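Local atomic coordinates of Esterase/lipase (Uncultured bacterium, PDB entry 3K6K), a protein that probably hydrolyses carboxylic ester bonds as an esterase of the hormone-sensitive lipase family, built on the alpha/beta hydrolase fold. Residues A[16-21]-A[277-282]; A[50-55]-A[99-104]; A[184-189]-A[243-248]; A[193-198]-A[253-258]. All blocks are in the same frame, centred on the assembly; numbering follows the deposited sequence.

In the fold
Four contacts sample one alpha/beta hydrolase domain from its N-terminal helix to its dimer face. Contact 3 lies deepest, its centre about 8 Å from the centre of the chain, where strand 180-184 ends beside strand 243-248. Contact 1 meets it at the likely active site: Val282 N lies 3.1 Å from Ser185 OG, a probable hydrogen bond, and His281 belongs to the putative triad with Ser157 and Glu251. Contact 4, centred about 11 Å from contact 3, is joined to it by Asp256 OD1, 2.5 Å from Val188 N. Contact 2 sits across the chain's centre from contact 4, their centres about 28 Å apart.

Contact 1 (A[16-21]-A[277-282]); sequences MDPRDF and PDMPHV
The loop that carries His281, the probable catalytic histidine of this alpha/beta hydrolase, is met here by the first turn of helix 18-30. Asp17 caps that helix: its OD1 accepts from Arg19 N at 2.9 Å, approached from above the carboxylate plane, while its carbonyl oxygen takes the amides of both Asp20 and Phe21. The capped turn presents Pro18 to the loop. Its CB touches Asp278 CB at 3.6 Å and is also met by the tip of Met279, whose CE lies 3.6 Å from Pro18 CB. Met279 starts out pointing away from the helix, but bends at chi2 (-64°) and chi3 (106°) bring its terminal methyl back against the proline ring. Arg19 contributes its aliphatic part, with CG 4.0 Å from Asp278 OD1; its charged end does not pair with that carboxylate, since NE remains 5.6 Å from Asp278 OD1. Further along, Phe21 holds CG anti to its backbone N (chi1 -178°), which brings CE1 within 4.3 Å of Pro280 CG in an oblique approach. No direct hydrogen bond crosses the contact. Instead a water donates to Pro18 O and to Asp278 O, the latter at 2.7 Å, and lies in the plane of the Phe21 ring at its edge. Pro280 also packs on Leu22 and Leu25 of the same helix, and His281 ND1 is hydrogen-bonded to Glu251 OE1. An N-terminal helix lying against the histidine loop in this way is consistent with the N-terminal cap of hormone-sensitive-lipase-like esterases.

Contact 2 (A[50-55]-A[99-104]); sequences ERFPRA and HLVLTT
With chi1 at -59° and the chain extended from CG to NE, Arg54 reaches across Leu100, whose own CG stands anti to the carbonyl carbon (chi1 -72°). The two side chains cross obliquely, and Leu100 CD1 sits over the centre of one guanidinium face, 3.5 Å from Arg54 CZ. Thr104 turns its hydroxyl into the crowded position between backbone N and carbonyl carbon (chi1 53°), where it works in two directions. Thr104 OG1 donates to Leu100 O at 2.7 Å, from above the carbonyl plane, and accepts a nearly straight bond from Ala55 N at 3.0 Å. One hydroxyl thus ties the loop backbone to the preceding helical turn, and Leu100 O receives both the amide and the hydroxyl of Thr104. Val101 meets the earlier part of the loop: its CG2 lies 3.3 Å from Pro53 O, and its CB is 3.8 Å from Phe52 CB. A water lies close to both Pro53 O and Val101 O. Outward from the contact, Phe52 packs on Phe289, while Arg54 and Leu100 share Leu60 as a neighbour. Here the connection from helix 38-49 to edge strand 59-65 is laid across helix 96-110, one of the helices flanking the central sheet of the alpha/beta hydrolase fold.

Contact 3 (A[184-189]-A[243-248]); sequences LSPFVD and MLIHVG
Leu184 ends strand 180-184 and forms a parallel bridge with His246, so that both side chains lie on the same face of the central alpha/beta hydrolase sheet; helix 291-305 covers them there through Ile300. Leu184 CD1 bends back to 4.3 Å from His246 CB, whereas the imidazole leads away, with ND1 hydrogen-bonded to Ser296 OG. At Ser185 the pairing closes. Its amide donates to His246 O at 2.8 Å with an N-H...O angle of 175°, arriving nearly along the C=O axis. The backbone then turns to positive phi and psi, and the chain leaves the sheet. Ser185 keeps OG beside its own backbone N (chi1 -64°), 3.9 Å from Val247 CG2, but the hydroxyl's strongest polar partner is Glu251 OE2. Val282 N is hydrogen-bonded to the same Ser185 OG, so this serine links the supposed acid of the catalytic triad to the histidine-bearing loop and probably helps to position both. Glu251 OE2 is held also by Gly248 N, at the end of the neighbouring strand. Pro186 follows, crossing Ile245 at about a right angle on the side where Ser257 of helix 254-266 packs. Ile245 has CG2 anti to its backbone N, and that branch meets the CD-CG side of the proline, 3.6 Å from Pro186 CD and 3.8 Å from Pro186 CG.

Contact 4 (A[193-198]-A[253-258]); sequences SRWSNS and LLSDST. With SO4 (sulfate ion), chain I; SO4 (sulfate ion), chain F.
Two helix starts meet at the dimer face of this esterase, where a reciprocal pair of serines joins the first turn of helix 195-199 to that of helix 254-266. Ser196 N donates to Ser255 OG at 2.9 Å, and Ser255 N returns the bond to Ser196 OG at 2.6 Å; both N-H...O angles are 155°. The torsions differ: Ser196 OG takes the crowded position between backbone N and carbonyl carbon (chi1 55°), while Ser255 OG stands anti to its carbonyl carbon (chi1 -59°). Each hydroxyl has a further partner, Ala252 O for Ser196 and Glu262 of the second subunit for Ser255, so the pair is drawn into the interface. Trp195 holds its ring edge toward Ser255 OG and makes a cation-pi contact with Arg263 of the second subunit. On the flank, Arg194 CB packs 3.8 Å from Ser255 CB before the chain bends at chi3. Its NH1 forms a salt bridge with Asp189, and Arg194 NH2 donates to O1 of the chain F sulfate at 2.8 Å, with the sulfur in the guanidinium plane. Thr258 OG1 donates to O1 of the chain I sulfate over a very short 2.5 Å; both ions probably come from the crystallisation liquor. A water accepts from Asn197 ND2 and donates to Asp256 OD2 at 2.6 Å, while Asp256 OD1 takes the amides of Val188 and Asp189. Here reciprocal serine-to-amide bonding joins two helix N-termini beside the subunit interface of an alpha/beta hydrolase.

Contact 1 (A[16-21]-A[277-282])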
loop_
_atom_site.group_PDB
_atom_site.type_symbol
_atom_site.label_atom_id
_atom_site.label_comp_id
_atom_site.label_asym_id
_atom_site.label_seq_id
_atom_site.Cartn_x
_atom_site.Cartn_y
_atom_site.Cartn_z
ATOM N N MET A 16 23.470 6.185 9.667
ATOM C CA MET A 16 23.926 4.810 9.549
ATOM C C MET A 16 23.363 4.188 8.273
ATOM O O MET A 16 22.287 4.566 7.830
ATOM C CB MET A 16 23.361 3.914 10.656
ATOM C CG MET A 16 23.285 4.476 12.027
ATOM S SD MET A 16 24.425 3.562 13.010
ATOM C CE MET A 16 25.891 4.382 12.412
ATOM N N ASP A 17 24.068 3.177 7.749
ATOM C CA ASP A 17 23.468 2.263 6.792
ATOM C C ASP A 17 22.311 1.536 7.469
ATOM O O ASP A 17 22.479 1.037 8.569
ATOM C CB ASP A 17 24.457 1.192 6.270
ATOM C CG ASP A 17 23.846 0.383 5.153
ATOM O OD1 ASP A 17 23.173 -0.657 5.397
ATOM O OD2 ASP A 17 23.940 0.846 3.994
ATOM N N PRO A 18 21.148 1.457 6.812
ATOM C CA PRO A 18 20.111 0.783 7.551
ATOM C C PRO A 18 20.460 -0.591 8.131
ATOM O O PRO A 18 19.996 -0.919 9.237
ATOM C CB PRO A 18 18.970 0.709 6.544
ATOM C CG PRO A 18 19.086 2.034 5.858
ATOM C CD PRO A 18 20.594 2.144 5.619
ATOM N N ARG A 19 21.260 -1.388 7.446
ATOM C CA ARG A 19 21.526 -2.745 7.938
ATOM C C ARG A 19 22.386 -2.693 9.221
ATOM O O ARG A 19 22.336 -3.609 10.047
ATOM C CB ARG A 19 22.133 -3.635 6.853
ATOM C CG ARG A 19 21.104 -4.144 5.803
ATOM C CD ARG A 19 21.839 -5.043 4.794
ATOM N NE ARG A 19 22.390 -6.231 5.478
ATOM C CZ ARG A 19 23.250 -7.128 4.977
ATOM N NH1 ARG A 19 23.716 -7.046 3.729
ATOM N NH2 ARG A 19 23.638 -8.136 5.753
ATOM N N ASP A 20 23.111 -1.587 9.379
ATOM C CA ASP A 20 24.009 -1.406 10.513
ATOM C C ASP A 20 23.175 -1.018 11.709
ATOM O O ASP A 20 23.453 -1.473 12.800
ATOM C CB ASP A 20 25.166 -0.405 10.212
ATOM C CG ASP A 20 26.126 -0.957 9.137
ATOM O OD1 ASP A 20 26.089 -2.215 8.937
ATOM O OD2 ASP A 20 26.881 -0.186 8.459
ATOM N N PHE A 21 22.131 -0.218 11.475
ATOM C CA PHE A 21 21.264 0.214 12.545
ATOM C C PHE A 21 20.496 -1.005 13.045
ATOM O O PHE A 21 20.299 -1.146 14.237
ATOM C CB PHE A 21 20.292 1.317 12.082
ATOM C CG PHE A 21 19.368 1.848 13.200
ATOM C CD1 PHE A 21 17.981 1.882 13.024
ATOM C CD2 PHE A 21 19.897 2.328 14.398
ATOM C CE1 PHE A 21 17.143 2.375 14.021
ATOM C CE2 PHE A 21 19.066 2.819 15.419
ATOM C CZ PHE A 21 17.671 2.834 15.216
ATOM N N PRO A 277 11.985 -0.615 3.011
ATOM C CA PRO A 277 13.111 -1.561 3.000
ATOM C C PRO A 277 14.065 -1.389 4.214
ATOM O O PRO A 277 14.508 -0.269 4.537
ATOM C CB PRO A 277 13.859 -1.233 1.684
ATOM C CG PRO A 277 12.986 -0.313 0.903
ATOM C CD PRO A 277 11.814 0.103 1.737
ATOM N N ASP A 278 14.415 -2.496 4.862
ATOM C CA ASP A 278 15.397 -2.429 5.984
ATOM C C ASP A 278 14.985 -1.512 7.177
ATOM O O ASP A 278 15.855 -1.136 7.997
ATOM C CB ASP A 278 16.779 -1.935 5.477
ATOM C CG ASP A 278 17.388 -2.840 4.403
ATOM O OD1 ASP A 278 17.302 -4.077 4.505
ATOM O OD2 ASP A 278 18.011 -2.286 3.468
ATOM N N MET A 279 13.717 -1.114 7.270
ATOM C CA MET A 279 13.265 -0.301 8.431
ATOM C C MET A 279 12.601 -1.151 9.513
ATOM O O MET A 279 11.838 -2.067 9.207
ATOM C CB MET A 279 12.328 0.841 8.007
ATOM C CG MET A 279 13.073 1.924 7.175
ATOM S SD MET A 279 14.329 2.662 8.266
ATOM C CE MET A 279 15.715 1.822 7.477
ATOM N N PRO A 280 12.913 -0.882 10.771
ATOM C CA PRO A 280 12.294 -1.675 11.854
ATOM C C PRO A 280 10.998 -1.028 12.293
ATOM O O PRO A 280 10.586 -0.004 11.725
ATOM C CB PRO A 280 13.325 -1.549 12.988
ATOM C CG PRO A 280 13.823 -0.049 12.808
ATOM C CD PRO A 280 14.007 -0.020 11.282
ATOM N N HIS A 281 10.384 -1.616 13.309
ATOM C CA HIS A 281 9.136 -1.164 13.860
ATOM C C HIS A 281 9.184 0.319 14.171
ATOM O O HIS A 281 10.139 0.772 14.795
ATOM C CB HIS A 281 8.927 -1.926 15.147
ATOM C CG HIS A 281 7.512 -1.951 15.610
ATOM N ND1 HIS A 281 6.456 -2.188 14.757
ATOM C CD2 HIS A 281 6.975 -1.774 16.845
ATOM C CE1 HIS A 281 5.333 -2.160 15.448
ATOM N NE2 HIS A 281 5.617 -1.914 16.713
ATOM N N VAL A 282 8.142 1.048 13.788
ATOM C CA VAL A 282 8.023 2.494 13.985
ATOM C C VAL A 282 9.365 3.244 13.750
ATOM O O VAL A 282 9.834 4.019 14.569
ATOM C CB VAL A 282 7.366 2.902 15.354
ATOM C CG1 VAL A 282 6.974 4.374 15.278
ATOM C CG2 VAL A 282 6.070 2.047 15.713
HETATM O O HOH W 1 17.376 -0.060 9.985
#

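Contact 2 (A[50-55]-A[99-104])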
loop_
_atom_site.group_PDB
_atom_site.type_symbol
_atom_site.label_atom_id
_atom_site.label_comp_id
_atom_site.label_asym_id
_atom_site.label_seq_id
_atom_site.Cartn_x
_atom_site.Cartn_y
_atom_site.Cartn_z
ATOM N N GLU A 50 13.991 10.739 26.639
ATOM C CA GLU A 50 14.422 12.137 26.859
ATOM C C GLU A 50 15.678 12.525 26.077
ATOM O O GLU A 50 15.859 13.690 25.753
ATOM C CB GLU A 50 14.649 12.420 28.342
ATOM C CG GLU A 50 13.729 13.469 28.933
ATOM C CD GLU A 50 13.025 12.972 30.226
ATOM O OE1 GLU A 50 13.750 12.750 31.232
ATOM O OE2 GLU A 50 11.756 12.798 30.221
ATOM N N ARG A 51 16.535 11.543 25.784
ATOM C CA ARG A 51 17.774 11.735 24.997
ATOM C C ARG A 51 17.619 12.104 23.505
ATOM O O ARG A 51 18.550 12.641 22.910
ATOM C CB ARG A 51 18.672 10.479 25.064
ATOM C CG ARG A 51 19.834 10.501 26.084
ATOM C CD ARG A 51 19.429 10.057 27.509
ATOM N NE ARG A 51 19.134 11.177 28.441
ATOM C CZ ARG A 51 19.803 11.437 29.577
ATOM N NH1 ARG A 51 20.827 10.659 29.939
ATOM N NH2 ARG A 51 19.440 12.463 30.364
ATOM N N PHE A 52 16.490 11.777 22.886
ATOM C CA PHE A 52 16.321 12.012 21.459
ATOM C C PHE A 52 15.900 13.438 21.205
ATOM O O PHE A 52 15.149 14.012 22.006
ATOM C CB PHE A 52 15.274 11.072 20.894
ATOM C CG PHE A 52 15.750 9.666 20.727
ATOM C CD1 PHE A 52 15.873 9.110 19.456
ATOM C CD2 PHE A 52 16.080 8.886 21.830
ATOM C CE1 PHE A 52 16.305 7.789 19.301
ATOM C CE2 PHE A 52 16.517 7.563 21.671
ATOM C CZ PHE A 52 16.626 7.020 20.414
ATOM N N PRO A 53 16.360 14.027 20.091
ATOM C CA PRO A 53 16.057 15.439 19.853
ATOM C C PRO A 53 14.579 15.651 19.510
ATOM O O PRO A 53 13.901 14.697 19.136
ATOM C CB PRO A 53 16.994 15.809 18.706
ATOM C CG PRO A 53 17.097 14.554 17.909
ATOM C CD PRO A 53 17.131 13.439 18.975
ATOM N N ARG A 54 14.106 16.883 19.713
ATOM C CA ARG A 54 12.717 17.308 19.527
ATOM C C ARG A 54 12.706 18.509 18.554
ATOM O O ARG A 54 13.662 19.257 18.490
ATOM C CB ARG A 54 12.101 17.696 20.873
ATOM C CG ARG A 54 12.125 16.573 21.870
ATOM C CD ARG A 54 11.809 17.078 23.224
ATOM N NE ARG A 54 11.891 16.069 24.295
ATOM C CZ ARG A 54 11.540 16.318 25.566
ATOM N NH1 ARG A 54 11.095 17.536 25.914
ATOM N NH2 ARG A 54 11.626 15.366 26.485
ATOM N N ALA A 55 11.670 18.699 17.758
ATOM C CA ALA A 55 11.824 19.720 16.734
ATOM C C ALA A 55 11.992 21.122 17.369
ATOM O O ALA A 55 11.322 21.468 18.354
ATOM C CB ALA A 55 10.692 19.664 15.711
ATOM N N HIS A 99 7.312 10.013 23.035
ATOM C CA HIS A 99 7.119 10.072 21.564
ATOM C C HIS A 99 7.365 11.499 21.030
ATOM O O HIS A 99 7.293 11.782 19.807
ATOM C CB HIS A 99 5.761 9.486 21.159
ATOM C CG HIS A 99 5.721 7.994 21.250
ATOM N ND1 HIS A 99 5.365 7.186 20.182
ATOM C CD2 HIS A 99 6.093 7.155 22.246
ATOM C CE1 HIS A 99 5.470 5.916 20.542
ATOM N NE2 HIS A 99 5.900 5.871 21.794
ATOM N N LEU A 100 7.759 12.363 21.964
ATOM C CA LEU A 100 8.064 13.697 21.578
ATOM C C LEU A 100 8.884 13.714 20.370
ATOM O O LEU A 100 8.578 14.530 19.488
ATOM C CB LEU A 100 8.752 14.492 22.675
ATOM C CG LEU A 100 7.666 14.740 23.685
ATOM C CD1 LEU A 100 8.300 15.217 24.979
ATOM C CD2 LEU A 100 6.720 15.754 23.147
ATOM N N VAL A 101 9.930 12.905 20.315
ATOM C CA VAL A 101 10.793 12.807 19.159
ATOM C C VAL A 101 10.045 12.678 17.826
ATOM O O VAL A 101 10.332 13.378 16.920
ATOM C CB VAL A 101 11.938 11.752 19.288
ATOM C CG1 VAL A 101 11.429 10.387 19.508
ATOM C CG2 VAL A 101 12.795 11.792 18.103
ATOM N N LEU A 102 9.071 11.801 17.755
ATOM C CA LEU A 102 8.315 11.589 16.561
ATOM C C LEU A 102 7.291 12.747 16.334
ATOM O O LEU A 102 7.279 13.340 15.246
ATOM C CB LEU A 102 7.664 10.220 16.622
ATOM C CG LEU A 102 6.662 9.822 15.517
ATOM C CD1 LEU A 102 7.038 10.343 14.166
ATOM C CD2 LEU A 102 6.548 8.306 15.452
ATOM N N THR A 103 6.482 13.078 17.362
ATOM C CA THR A 103 5.300 13.967 17.243
ATOM C C THR A 103 5.611 15.434 17.068
ATOM O O THR A 103 4.850 16.166 16.434
ATOM C CB THR A 103 4.308 13.809 18.420
ATOM O OG1 THR A 103 4.911 14.228 19.660
ATOM C CG2 THR A 103 3.843 12.373 18.531
ATOM N N THR A 104 6.741 15.864 17.618
ATOM C CA THR A 104 7.187 17.228 17.409
ATOM C C THR A 104 7.568 17.419 15.971
ATOM O O THR A 104 7.359 18.509 15.414
ATOM C CB THR A 104 8.371 17.646 18.336
ATOM O OG1 THR A 104 9.432 16.696 18.209
ATOM C CG2 THR A 104 7.916 17.737 19.827
HETATM O O HOH W 2 12.882 14.623 16.489
#

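Contact 3 (A[184-189]-A[243-248])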
loop_
_atom_site.group_PDB
_atom_site.type_symbol
_atom_site.label_atom_id
_atom_site.label_comp_id
_atom_site.label_asym_id
_atom_site.label_seq_id
_atom_site.Cartn_x
_atom_site.Cartn_y
_atom_site.Cartn_z
ATOM N N LEU A 184 1.420 4.255 11.810
ATOM C CA LEU A 184 2.832 3.934 11.651
ATOM C C LEU A 184 2.965 2.532 12.270
ATOM O O LEU A 184 2.768 2.396 13.489
ATOM C CB LEU A 184 3.632 5.005 12.429
ATOM C CG LEU A 184 4.075 6.316 11.779
ATOM C CD1 LEU A 184 3.303 6.710 10.503
ATOM C CD2 LEU A 184 4.286 7.532 12.721
ATOM N N SER A 185 3.199 1.484 11.453
ATOM C CA SER A 185 3.343 0.105 11.933
ATOM C C SER A 185 2.196 -0.305 12.871
ATOM O O SER A 185 2.454 -0.784 14.001
ATOM C CB SER A 185 4.648 -0.065 12.732
ATOM O OG SER A 185 5.834 0.134 11.934
ATOM N N PRO A 186 0.929 -0.167 12.412
ATOM C CA PRO A 186 -0.189 -0.386 13.313
ATOM C C PRO A 186 -0.284 -1.811 13.893
ATOM O O PRO A 186 -0.010 -2.798 13.195
ATOM C CB PRO A 186 -1.416 -0.036 12.447
ATOM C CG PRO A 186 -0.973 -0.096 11.090
ATOM C CD PRO A 186 0.490 0.098 11.032
ATOM N N PHE A 187 -0.622 -1.907 15.175
ATOM C CA PHE A 187 -0.823 -3.217 15.855
ATOM C C PHE A 187 -2.321 -3.452 15.848
ATOM O O PHE A 187 -3.055 -2.799 16.580
ATOM C CB PHE A 187 -0.282 -3.137 17.287
ATOM C CG PHE A 187 -0.332 -4.457 18.069
ATOM C CD1 PHE A 187 -0.283 -4.439 19.448
ATOM C CD2 PHE A 187 -0.359 -5.701 17.413
ATOM C CE1 PHE A 187 -0.311 -5.592 20.167
ATOM C CE2 PHE A 187 -0.345 -6.857 18.118
ATOM C CZ PHE A 187 -0.310 -6.815 19.511
ATOM N N VAL A 188 -2.791 -4.344 14.981
ATOM C CA VAL A 188 -4.202 -4.416 14.739
ATOM C C VAL A 188 -4.751 -5.817 14.753
ATOM O O VAL A 188 -5.937 -6.011 14.476
ATOM C CB VAL A 188 -4.600 -3.717 13.425
ATOM C CG1 VAL A 188 -4.671 -2.243 13.647
ATOM C CG2 VAL A 188 -3.654 -4.085 12.283
ATOM N N ASP A 189 -3.909 -6.793 15.063
ATOM C CA ASP A 189 -4.388 -8.162 15.205
ATOM C C ASP A 189 -3.783 -8.829 16.424
ATOM O O ASP A 189 -2.755 -9.475 16.300
ATOM C CB ASP A 189 -4.021 -8.982 13.996
ATOM C CG ASP A 189 -4.730 -10.336 13.971
ATOM O OD1 ASP A 189 -4.702 -11.012 12.932
ATOM O OD2 ASP A 189 -5.319 -10.731 14.998
ATOM N N MET A 243 -7.005 6.301 4.676
ATOM C CA MET A 243 -5.949 5.770 5.494
ATOM C C MET A 243 -4.610 5.862 4.759
ATOM O O MET A 243 -4.534 5.567 3.555
ATOM C CB MET A 243 -6.260 4.321 5.794
ATOM C CG MET A 243 -7.411 4.075 6.767
ATOM S SD MET A 243 -7.539 2.274 6.952
ATOM C CE MET A 243 -8.800 1.991 8.205
ATOM N N LEU A 244 -3.577 6.321 5.482
ATOM C CA LEU A 244 -2.194 6.216 5.046
ATOM C C LEU A 244 -1.555 5.340 6.116
ATOM O O LEU A 244 -1.656 5.643 7.303
ATOM C CB LEU A 244 -1.539 7.587 4.964
ATOM C CG LEU A 244 -0.046 7.600 4.516
ATOM C CD1 LEU A 244 0.167 7.316 2.954
ATOM C CD2 LEU A 244 0.645 8.891 4.971
ATOM N N ILE A 245 -1.011 4.191 5.704
ATOM C CA ILE A 245 -0.231 3.281 6.549
ATOM C C ILE A 245 1.267 3.304 6.111
ATOM O O ILE A 245 1.611 3.189 4.919
ATOM C CB ILE A 245 -0.810 1.809 6.506
ATOM C CG1 ILE A 245 -2.303 1.783 6.812
ATOM C CG2 ILE A 245 -0.102 0.909 7.533
ATOM C CD1 ILE A 245 -2.922 0.572 6.428
ATOM N N HIS A 246 2.173 3.531 7.046
ATOM C CA HIS A 246 3.584 3.256 6.767
ATOM C C HIS A 246 4.069 2.085 7.589
ATOM O O HIS A 246 3.528 1.845 8.678
ATOM C CB HIS A 246 4.430 4.466 7.039
ATOM C CG HIS A 246 4.349 5.468 5.953
ATOM N ND1 HIS A 246 5.242 6.508 5.826
ATOM C CD2 HIS A 246 3.522 5.539 4.885
ATOM C CE1 HIS A 246 4.924 7.216 4.759
ATOM N NE2 HIS A 246 3.906 6.628 4.149
ATOM N N VAL A 247 5.072 1.353 7.110
ATOM C CA VAL A 247 5.590 0.251 7.919
ATOM C C VAL A 247 6.951 -0.151 7.342
ATOM O O VAL A 247 7.275 0.212 6.190
ATOM C CB VAL A 247 4.531 -0.943 7.917
ATOM C CG1 VAL A 247 4.277 -1.485 6.457
ATOM C CG2 VAL A 247 4.876 -2.056 8.887
ATOM N N GLY A 248 7.743 -0.891 8.124
ATOM C CA GLY A 248 9.029 -1.403 7.677
ATOM C C GLY A 248 8.976 -2.868 7.299
ATOM O O GLY A 248 8.011 -3.576 7.658
#

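Contact 4 (A[193-198]-A[253-258])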
loop_
_atom_site.group_PDB
_atom_site.type_symbol
_atom_site.label_atom_id
_atom_site.label_comp_id
_atom_site.label_asym_id
_atom_site.label_seq_id
_atom_site.Cartn_x
_atom_site.Cartn_y
_atom_site.Cartn_z
ATOM N N SER A 193 -0.847 -14.201 14.390
ATOM C CA SER A 193 -1.077 -15.537 13.788
ATOM C C SER A 193 -0.795 -15.571 12.303
ATOM O O SER A 193 -0.712 -16.657 11.686
ATOM C CB SER A 193 -2.471 -16.039 14.168
ATOM O OG SER A 193 -3.489 -15.221 13.610
ATOM N N ARG A 194 -0.655 -14.371 11.738
ATOM C CA ARG A 194 -0.578 -14.082 10.308
ATOM C C ARG A 194 0.866 -14.315 9.808
ATOM O O ARG A 194 1.761 -14.636 10.612
ATOM C CB ARG A 194 -1.116 -12.636 10.089
ATOM C CG ARG A 194 -2.640 -12.691 10.073
ATOM C CD ARG A 194 -3.504 -11.434 10.070
ATOM N NE ARG A 194 -4.470 -11.762 9.058
ATOM C CZ ARG A 194 -5.666 -12.309 9.240
ATOM N NH1 ARG A 194 -6.213 -12.487 10.426
ATOM N NH2 ARG A 194 -6.347 -12.624 8.174
ATOM N N TRP A 195 1.104 -14.161 8.509
ATOM C CA TRP A 195 2.352 -14.599 7.911
ATOM C C TRP A 195 3.637 -13.958 8.506
ATOM O O TRP A 195 4.605 -14.692 8.825
ATOM C CB TRP A 195 2.281 -14.410 6.403
ATOM C CG TRP A 195 3.510 -14.826 5.662
ATOM C CD1 TRP A 195 3.744 -16.072 5.137
ATOM C CD2 TRP A 195 4.719 -14.035 5.368
ATOM N NE1 TRP A 195 4.982 -16.098 4.515
ATOM C CE2 TRP A 195 5.597 -14.872 4.638
ATOM C CE3 TRP A 195 5.103 -12.712 5.597
ATOM C CZ2 TRP A 195 6.863 -14.443 4.177
ATOM C CZ3 TRP A 195 6.364 -12.283 5.131
ATOM C CH2 TRP A 195 7.237 -13.157 4.446
ATOM N N SER A 196 3.671 -12.619 8.657
ATOM C CA SER A 196 4.899 -11.977 9.150
ATOM C C SER A 196 5.166 -12.386 10.601
ATOM O O SER A 196 6.326 -12.431 11.025
ATOM C CB SER A 196 4.872 -10.429 9.013
ATOM O OG SER A 196 3.730 -9.845 9.643
ATOM N N ASN A 197 4.113 -12.668 11.361
ATOM C CA ASN A 197 4.294 -13.041 12.777
ATOM C C ASN A 197 5.257 -14.187 12.969
ATOM O O ASN A 197 5.967 -14.247 13.973
ATOM C CB ASN A 197 2.982 -13.406 13.451
ATOM C CG ASN A 197 2.055 -12.255 13.502
ATOM O OD1 ASN A 197 1.901 -11.571 14.532
ATOM N ND2 ASN A 197 1.480 -11.953 12.360
ATOM N N SER A 198 5.299 -15.094 12.019
ATOM C CA SER A 198 6.187 -16.234 12.214
ATOM C C SER A 198 7.359 -16.072 11.271
ATOM O O SER A 198 8.513 -16.249 11.652
ATOM C CB SER A 198 5.463 -17.560 11.965
ATOM O OG SER A 198 4.822 -17.525 10.710
ATOM N N LEU A 253 4.857 -7.613 12.620
ATOM C CA LEU A 253 3.493 -7.068 12.431
ATOM C C LEU A 253 3.288 -6.420 11.013
ATOM O O LEU A 253 2.410 -5.582 10.784
ATOM C CB LEU A 253 3.146 -6.069 13.542
ATOM C CG LEU A 253 3.314 -6.490 15.015
ATOM C CD1 LEU A 253 2.748 -5.452 15.981
ATOM C CD2 LEU A 253 2.611 -7.841 15.237
ATOM N N LEU A 254 4.131 -6.809 10.085
ATOM C CA LEU A 254 3.955 -6.432 8.697
ATOM C C LEU A 254 2.625 -6.907 8.162
ATOM O O LEU A 254 2.004 -6.182 7.372
ATOM C CB LEU A 254 5.055 -7.000 7.796
ATOM C CG LEU A 254 4.929 -6.659 6.289
ATOM C CD1 LEU A 254 5.098 -5.199 6.051
ATOM C CD2 LEU A 254 5.988 -7.450 5.439
ATOM N N SER A 255 2.195 -8.115 8.533
ATOM C CA SER A 255 0.942 -8.601 7.949
ATOM C C SER A 255 -0.244 -7.844 8.583
ATOM O O SER A 255 -1.335 -7.920 8.049
ATOM C CB SER A 255 0.787 -10.123 8.050
ATOM O OG SER A 255 1.859 -10.806 7.402
ATOM N N ASP A 256 -0.024 -7.102 9.685
ATOM C CA ASP A 256 -1.072 -6.212 10.242
ATOM C C ASP A 256 -1.399 -5.055 9.256
ATOM O O ASP A 256 -2.581 -4.719 8.994
ATOM C CB ASP A 256 -0.689 -5.597 11.613
ATOM C CG ASP A 256 -0.975 -6.543 12.838
ATOM O OD1 ASP A 256 -1.287 -6.021 13.905
ATOM O OD2 ASP A 256 -0.917 -7.781 12.765
ATOM N N SER A 257 -0.338 -4.451 8.750
ATOM C CA SER A 257 -0.437 -3.433 7.735
ATOM C C SER A 257 -1.035 -3.924 6.438
ATOM O O SER A 257 -1.980 -3.312 5.955
ATOM C CB SER A 257 0.914 -2.757 7.500
ATOM O OG SER A 257 1.212 -1.917 8.597
ATOM N N THR A 258 -0.512 -4.995 5.859
ATOM C CA THR A 258 -1.024 -5.491 4.608
ATOM C C THR A 258 -2.455 -6.002 4.824
ATOM O O THR A 258 -3.349 -5.838 3.949
ATOM C CB THR A 258 -0.158 -6.651 4.033
ATOM O OG1 THR A 258 -0.214 -7.733 4.954
ATOM C CG2 THR A 258 1.167 -6.318 3.978
HETATM S S SO4 I . -2.013 -10.498 3.603
HETATM O O1 SO4 I . -0.900 -10.070 4.455
HETATM O O2 SO4 I . -1.583 -11.689 2.857
HETATM O O3 SO4 I . -3.191 -10.738 4.466
HETATM O O4 SO4 I . -2.369 -9.514 2.582
HETATM S S SO4 F . -9.639 -14.306 8.489
HETATM O O1 SO4 F . -8.240 -14.689 8.278
HETATM O O2 SO4 F . -10.433 -14.883 7.380
HETATM O O3 SO4 F . -10.085 -14.704 9.834
HETATM O O4 SO4 F . -9.842 -12.865 8.461
HETATM O O HOH W 3 0.934 -9.285 11.621
#